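Acyl-[acyl-carrier-protein]--UDP-N-acetylglucosamine O-acyltransferase (Acinetobacter baumannii, PDB 4E6U) catalyses the transfer of an acyl chain from acyl carrier protein to UDP-N-acetylglucosamine, the first step of lipid A synthesis, probably as a homotrimer of left-handed beta-helices. Local coordinates at residues A[212-215]-A[216-220]; A[227-230]-A[231-235]; A[249-252]-A[253-256]. One frame throughout, in Å; residues are numbered along the deposited sequence. Where two conformers were deposited one is given.

Interaction 1: A[212-215]-A[216-220]. With SO4 (sulfate ion), chain B.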
loop_
_atom_site.group_PDB
_atom_site.type_symbol
_atom_site.label_atom_id
_atom_site.label_comp_id
_atom_site.label_asym_id
_atom_site.label_seq_id
_atom_site.Cartn_x
_atom_site.Cartn_y
_atom_site.Cartn_z
ATOM N N ASN A 212 -7.903 -34.459 19.740
ATOM C CA ASN A 212 -7.493 -34.246 21.130
ATOM C C ASN A 212 -6.503 -33.092 21.274
ATOM O O ASN A 212 -6.600 -32.298 22.214
ATOM C CB ASN A 212 -6.896 -35.527 21.720
ATOM C CG ASN A 212 -7.940 -36.605 21.957
ATOM O OD1 ASN A 212 -8.874 -36.420 22.742
ATOM N ND2 ASN A 212 -7.782 -37.743 21.282
ATOM N N THR A 213 -5.560 -33.013 20.336
ATOM C CA THR A 213 -4.607 -31.913 20.270
ATOM C C THR A 213 -5.352 -30.597 20.054
ATOM O O THR A 213 -5.116 -29.624 20.767
ATOM C CB THR A 213 -3.573 -32.120 19.138
ATOM O OG1 THR A 213 -2.891 -33.367 19.334
ATOM C CG2 THR A 213 -2.554 -30.991 19.121
ATOM N N ILE A 214 -6.254 -30.589 19.071
ATOM C CA ILE A 214 -7.065 -29.415 18.734
ATOM C C ILE A 214 -7.913 -28.938 19.920
ATOM O O ILE A 214 -7.949 -27.740 20.222
ATOM C CB ILE A 214 -7.964 -29.701 17.496
ATOM C CG1 ILE A 214 -7.090 -29.861 16.249
ATOM C CG2 ILE A 214 -9.021 -28.598 17.302
ATOM C CD1 ILE A 214 -7.745 -30.624 15.118
ATOM N N GLN A 215 -8.579 -29.881 20.583
ATOM C CA GLN A 215 -9.389 -29.594 21.770
ATOM C C GLN A 215 -8.560 -28.964 22.904
ATOM O O GLN A 215 -9.006 -28.006 23.537
ATOM C CB GLN A 215 -10.122 -30.857 22.246
ATOM C CG GLN A 215 -10.877 -30.731 23.578
ATOM C CD GLN A 215 -12.044 -29.747 23.539
ATOM O OE1 GLN A 215 -12.634 -29.487 22.482
ATOM N NE2 GLN A 215 -12.388 -29.199 24.703
ATOM N N GLY A 216 -7.361 -29.493 23.147
ATOM C CA GLY A 216 -6.437 -28.899 24.117
ATOM C C GLY A 216 -6.098 -27.447 23.791
ATOM O O GLY A 216 -6.068 -26.588 24.668
ATOM N N LEU A 217 -5.827 -27.166 22.519
ATOM C CA LEU A 217 -5.495 -25.807 22.115
ATOM C C LEU A 217 -6.698 -24.871 22.215
ATOM O O LEU A 217 -6.540 -23.707 22.564
ATOM C CB LEU A 217 -4.882 -25.802 20.707
ATOM C CG LEU A 217 -3.600 -26.636 20.554
ATOM C CD1 LEU A 217 -3.175 -26.682 19.099
ATOM C CD2 LEU A 217 -2.470 -26.100 21.417
ATOM N N ARG A 218 -7.888 -25.395 21.952
ATOM C CA ARG A 218 -9.116 -24.620 22.129
ATOM C C ARG A 218 -9.358 -24.278 23.598
ATOM O O ARG A 218 -9.758 -23.162 23.919
ATOM C CB ARG A 218 -10.313 -25.352 21.536
ATOM C CG ARG A 218 -10.238 -25.433 20.009
ATOM C CD ARG A 218 -11.282 -26.344 19.422
ATOM N NE ARG A 218 -12.604 -25.731 19.436
ATOM C CZ ARG A 218 -13.607 -26.101 18.644
ATOM N NH1 ARG A 218 -13.435 -27.083 17.762
ATOM N NH2 ARG A 218 -14.782 -25.488 18.731
ATOM N N GLU A 219 -9.081 -25.235 24.485
ATOM C CA GLU A 219 -9.194 -24.970 25.923
ATOM C C GLU A 219 -8.163 -23.944 26.363
ATOM O O GLU A 219 -8.474 -23.028 27.126
ATOM C CB GLU A 219 -9.034 -26.261 26.735
ATOM C CG GLU A 219 -10.134 -27.296 26.503
ATOM C CD GLU A 219 -9.834 -28.625 27.179
ATOM O OE1 GLU A 219 -10.801 -29.353 27.490
ATOM O OE2 GLU A 219 -8.643 -28.938 27.407
ATOM N N ALA A 220 -6.942 -24.064 25.827
ATOM C CA ALA A 220 -5.911 -23.095 26.115
ATOM C C ALA A 220 -6.321 -21.692 25.663
ATOM O O ALA A 220 -6.109 -20.710 26.379
ATOM C CB ALA A 220 -4.581 -23.522 25.465
HETATM S S SO4 B . -4.123 -38.052 20.381
HETATM O O1 SO4 B . -3.899 -36.610 20.431
HETATM O O2 SO4 B . -4.529 -38.527 21.701
HETATM O O3 SO4 B . -5.180 -38.345 19.416
HETATM O O4 SO4 B . -2.891 -38.722 19.973
#
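One face of helix 211-225 carries an i to i+4 glutamine-glutamate pair, Q215 with E219, on its outer, solvent-facing flank. The chain of Q215 runs with CG anti to the backbone N (chi1 173°) and then bends at chi2, which brings the amide to E219. In one of its two deposited conformers, E219 accepts at OE1 from NE2 of Q215, a bond long at 3.2 Å but nearly straight at the hydrogen, with OE1 lying almost in the plane of the amide. The carboxylate is met differently: the donor stands above its plane, and the two flat groups are turned 81° against each other. Glutamine suits this exposed flank, being long and flexible enough to span one turn and offer an N-H. Beneath the pair the alpha-helical ladder continues, E219 N donating to Q215 O at 2.9 Å and R218 N to I214 O. The R218 chain crosses I214 at a slant, CD reaching CG2 of I214 at 3.8 Å.

This is the first long helix of the C-terminal helical domain that follows the left-handed beta-helix of LpxA, and its other flank is apolar: L217 reaches L252 of helix 250-258, while I214 packs on M204. Near the start of the helix, N212 ND2 donates to O3 of a sulfate, probably from the crystallisation liquor, at 3.3 Å; S210 OG binds the same ion and also pairs with T213 OG1.

Interaction 2: A[227-230]-A[231-235]. With EDO (1,2-ethanediol), chain K; EDO (1,2-ethanediol), chain D.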
loop_
_atom_site.group_PDB
_atom_site.type_symbol
_atom_site.label_atom_id
_atom_site.label_comp_id
_atom_site.label_asym_id
_atom_site.label_seq_id
_atom_site.Cartn_x
_atom_site.Cartn_y
_atom_site.Cartn_z
ATOM N N SER A 227 -11.271 -16.122 29.908
ATOM C CA SER A 227 -11.483 -16.436 31.322
ATOM C C SER A 227 -11.233 -15.300 32.272
ATOM O O SER A 227 -11.537 -15.429 33.457
ATOM C CB SER A 227 -10.604 -17.615 31.697
ATOM O OG SER A 227 -11.038 -18.723 30.916
ATOM N N GLY A 228 -10.640 -14.214 31.792
ATOM C CA GLY A 228 -10.270 -13.096 32.648
ATOM C C GLY A 228 -8.930 -13.279 33.334
ATOM O O GLY A 228 -8.501 -12.424 34.098
ATOM N N LEU A 229 -8.264 -14.396 33.067
ATOM C CA LEU A 229 -6.949 -14.626 33.651
ATOM C C LEU A 229 -5.877 -13.776 32.979
ATOM O O LEU A 229 -5.964 -13.495 31.783
ATOM C CB LEU A 229 -6.561 -16.101 33.521
ATOM C CG LEU A 229 -7.457 -17.076 34.292
ATOM C CD1 LEU A 229 -6.963 -18.489 34.014
ATOM C CD2 LEU A 229 -7.453 -16.789 35.780
ATOM N N THR A 230 -4.866 -13.382 33.748
ATOM C CA THR A 230 -3.663 -12.750 33.182
ATOM C C THR A 230 -2.890 -13.769 32.365
ATOM O O THR A 230 -3.141 -14.978 32.451
ATOM C CB THR A 230 -2.736 -12.178 34.274
ATOM O OG1 THR A 230 -2.142 -13.266 35.005
ATOM C CG2 THR A 230 -3.510 -11.244 35.211
ATOM N N SER A 231 -1.941 -13.299 31.563
ATOM C CA SER A 231 -1.097 -14.211 30.803
ATOM C C SER A 231 -0.403 -15.242 31.693
ATOM O O SER A 231 -0.400 -16.426 31.368
ATOM C CB SER A 231 -0.058 -13.440 29.977
ATOM O OG SER A 231 -0.692 -12.695 28.963
ATOM N N VAL A 232 0.168 -14.791 32.815
ATOM C CA VAL A 232 0.880 -15.695 33.720
ATOM C C VAL A 232 -0.076 -16.720 34.323
ATOM O O VAL A 232 0.232 -17.917 34.401
ATOM C CB VAL A 232 1.622 -14.912 34.829
ATOM C CG1 VAL A 232 2.213 -15.861 35.853
ATOM C CG2 VAL A 232 2.716 -14.031 34.207
ATOM N N GLN A 233 -1.267 -16.261 34.695
ATOM C CA GLN A 233 -2.270 -17.170 35.240
ATOM C C GLN A 233 -2.732 -18.190 34.210
ATOM O O GLN A 233 -2.908 -19.361 34.534
ATOM C CB GLN A 233 -3.448 -16.379 35.784
ATOM C CG GLN A 233 -3.092 -15.542 37.005
ATOM C CD GLN A 233 -4.097 -14.439 37.318
ATOM O OE1 GLN A 233 -5.039 -14.186 36.557
ATOM N NE2 GLN A 233 -3.900 -13.784 38.448
ATOM N N ALA A 234 -2.926 -17.761 32.960
ATOM C CA ALA A 234 -3.328 -18.693 31.920
ATOM C C ALA A 234 -2.234 -19.732 31.666
ATOM O O ALA A 234 -2.531 -20.908 31.459
ATOM C CB ALA A 234 -3.691 -17.936 30.616
ATOM N N ILE A 235 -0.974 -19.288 31.692
ATOM C CA ILE A 235 0.156 -20.210 31.540
ATOM C C ILE A 235 0.110 -21.289 32.624
ATOM O O ILE A 235 0.260 -22.482 32.333
ATOM C CB ILE A 235 1.511 -19.482 31.603
ATOM C CG1 ILE A 235 1.738 -18.660 30.330
ATOM C CG2 ILE A 235 2.667 -20.490 31.748
ATOM C CD1 ILE A 235 2.841 -17.643 30.494
HETATM C C1 EDO K . -7.963 -11.678 38.747
HETATM O O1 EDO K . -6.896 -12.154 39.598
HETATM C C2 EDO K . -7.931 -12.405 37.402
HETATM O O2 EDO K . -6.779 -12.004 36.642
HETATM C C1 EDO D . -1.246 -9.001 27.958
HETATM O O1 EDO D . -2.078 -9.900 28.698
HETATM C C2 EDO D . -1.929 -7.643 27.868
HETATM O O2 EDO D . -3.126 -7.769 27.092
#
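OE1 of Q233 lies where the backbone N of T230 and a hydroxyl of 1,2-ethanediol, probably from the crystallisation liquor, both approach it. T230 N donates to Q233 OE1 at 2.9 Å and almost straight at the hydrogen, but it arrives from above the plane of the amide carbonyl, 43° out of it. The ethanediol O2 sits 2.8 Å from Q233 OE1 and 3.1 Å from G228 O, and which of the two receives its proton is not settled.

The bond is returned by T230: its OG1 accepts from Q233 N at 3.1 Å. With chi1 at 70°, OG1 lies between the backbone N and the carbonyl carbon, placed over the first turn of the helix. The reciprocal pair is a capping box, with T230 as N-cap of helix 231-241 and a glutamine supplying the side-chain acceptor. Threonine suits the cap because its hydroxyl accepts from an amide that has no helical carbonyl before it, and glutamine is long enough to reach back to the cap's own N-H. A234 N then donates to T230 O at 2.8 Å, opening the regular ladder. L229 covers the side of the box, its CD2 3.6 Å from Q233 OE1. G228 just before it has a positive phi (84°), a conformation glycine adopts readily where the preceding helix ends.

The box thus lies at the turn from helix 211-225 into helix 231-241; L229 packs on L223 and A234 on I224 of the former, while S231 and I235 face helix 250-258.

Interaction 3: A[249-252]-A[253-256]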
loop_
_atom_site.group_PDB
_atom_site.type_symbol
_atom_site.label_atom_id
_atom_site.label_comp_id
_atom_site.label_asym_id
_atom_site.label_seq_id
_atom_site.Cartn_x
_atom_site.Cartn_y
_atom_site.Cartn_z
ATOM N N ALA A 249 0.896 -27.312 23.064
ATOM C CA ALA A 249 0.556 -26.120 23.832
ATOM C C ALA A 249 1.774 -25.323 24.297
ATOM O O ALA A 249 1.655 -24.155 24.689
ATOM C CB ALA A 249 -0.354 -26.480 25.017
ATOM N N GLN A 250 2.968 -25.923 24.234
ATOM C CA GLN A 250 4.170 -25.194 24.619
ATOM C C GLN A 250 4.414 -23.917 23.785
ATOM O O GLN A 250 4.924 -22.924 24.295
ATOM C CB GLN A 250 5.412 -26.099 24.600
ATOM C CG GLN A 250 6.679 -25.418 25.134
ATOM C CD GLN A 250 6.578 -24.986 26.597
ATOM O OE1 GLN A 250 6.172 -25.770 27.450
ATOM N NE2 GLN A 250 6.968 -23.756 26.889
ATOM N N LEU A 251 4.038 -23.954 22.507
ATOM C CA LEU A 251 4.160 -22.755 21.669
ATOM C C LEU A 251 3.314 -21.587 22.165
ATOM O O LEU A 251 3.745 -20.436 22.081
ATOM C CB LEU A 251 3.831 -23.054 20.203
ATOM C CG LEU A 251 4.741 -23.986 19.405
ATOM C CD1 LEU A 251 4.413 -23.816 17.916
ATOM C CD2 LEU A 251 6.230 -23.721 19.654
ATOM N N LEU A 252 2.118 -21.878 22.686
ATOM C CA LEU A 252 1.282 -20.848 23.297
ATOM C C LEU A 252 1.895 -20.295 24.563
ATOM O O LEU A 252 1.878 -19.091 24.786
ATOM C CB LEU A 252 -0.128 -21.363 23.612
ATOM C CG LEU A 252 -1.129 -21.450 22.467
ATOM C CD1 LEU A 252 -2.355 -22.238 22.919
ATOM C CD2 LEU A 252 -1.539 -20.054 22.031
ATOM N N ILE A 253 2.424 -21.188 25.399
ATOM C CA ILE A 253 3.119 -20.766 26.601
ATOM C C ILE A 253 4.295 -19.843 26.259
ATOM O O ILE A 253 4.434 -18.774 26.838
ATOM C CB ILE A 253 3.579 -21.982 27.440
ATOM C CG1 ILE A 253 2.346 -22.701 28.017
ATOM C CG2 ILE A 253 4.501 -21.531 28.564
ATOM C CD1 ILE A 253 2.632 -24.103 28.562
ATOM N N ASP A 254 5.088 -20.242 25.264
ATOM C CA ASP A 254 6.221 -19.440 24.808
ATOM C C ASP A 254 5.767 -18.049 24.372
ATOM O O ASP A 254 6.376 -17.057 24.732
ATOM C CB ASP A 254 6.940 -20.105 23.629
ATOM C CG ASP A 254 7.679 -21.383 24.000
ATOM O OD1 ASP A 254 7.983 -21.624 25.200
ATOM O OD2 ASP A 254 7.970 -22.151 23.054
ATOM N N SER A 255 4.687 -17.974 23.584
ATOM C CA SER A 255 4.153 -16.669 23.174
ATOM C C SER A 255 3.897 -15.748 24.361
ATOM O O SER A 255 4.245 -14.570 24.346
ATOM C CB SER A 255 2.839 -16.840 22.405
ATOM O OG SER A 255 3.027 -17.560 21.204
ATOM N N LEU A 256 3.247 -16.289 25.389
ATOM C CA LEU A 256 2.863 -15.464 26.519
ATOM C C LEU A 256 4.056 -15.091 27.389
ATOM O O LEU A 256 4.128 -13.979 27.896
ATOM C CB LEU A 256 1.778 -16.166 27.329
ATOM C CG LEU A 256 0.329 -15.840 26.895
ATOM C CD1 LEU A 256 0.027 -16.015 25.387
ATOM C CD2 LEU A 256 -0.617 -16.693 27.724
#
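Chi1 of Q250 is -174°: CG points away from the backbone N and the chain then bends at the next bond, which brings the amide along the helix surface to D254. D254 has chi1 -69°, with CG beside its own backbone N, and this turns the carboxylate back over the preceding turn. The two side chains cross at about a right angle, and NE2 of Q250 donates to OD1 of D254 at 2.9 Å. OD1 lies in the plane of the Q250 amide, whereas the N-H comes down on the carboxylate from above, the two planes being 50° apart. Aspartate, one methylene shorter than glutamate, keeps its carboxylate close to the helix surface, next to the carbonyl of Q250.

The pair rides on helix 250-258, the last helix of the C-terminal domain of LpxA, whose ladder here runs from I253 N donating to A249 O at 3.1 Å through to L256 N donating to L252 O. I253 meets the turn before it, CG2 lying 3.7 Å from Q250 NE2 and CG1 near A249 O. Branched and apolar, it suits a position facing I235 and I238 of helix 231-241. L252 packs on L217, A220 and I224 of helix 211-225, which suits leucine. S255 is small and polar where the helix meets the loop at P184 and A185: its OG is hydrogen-bonded to D168 OD2 and to A185 N.

Both D254 OD1 and D254 OD2 lie 3.4 Å from Q250 O, itself an acceptor; the N-H from Q250 NE2 probably offsets this approach and helps stabilise the negative charge of the partly exposed carboxylate without forming a salt bridge.

The three contacts follow one another along the chain and lie on the same side of its centre, within the C-terminal helical domain. Interaction 3 is the middle piece, touching both others. It meets interaction 1 where A220 CB comes 3.6 Å from L252 CD1, and interaction 2 where I235 CD1 comes 3.7 Å from L256 CB. Interactions 1 and 2 do not touch: their nearest atoms are about 6 Å apart and their centres about 16 Å. Helix 250-258 therefore packs against both of the earlier helices. The bound sulfate and ethanediols sit at interactions 1 and 2 and are probably crystallisation components, so they give no evidence of a substrate site.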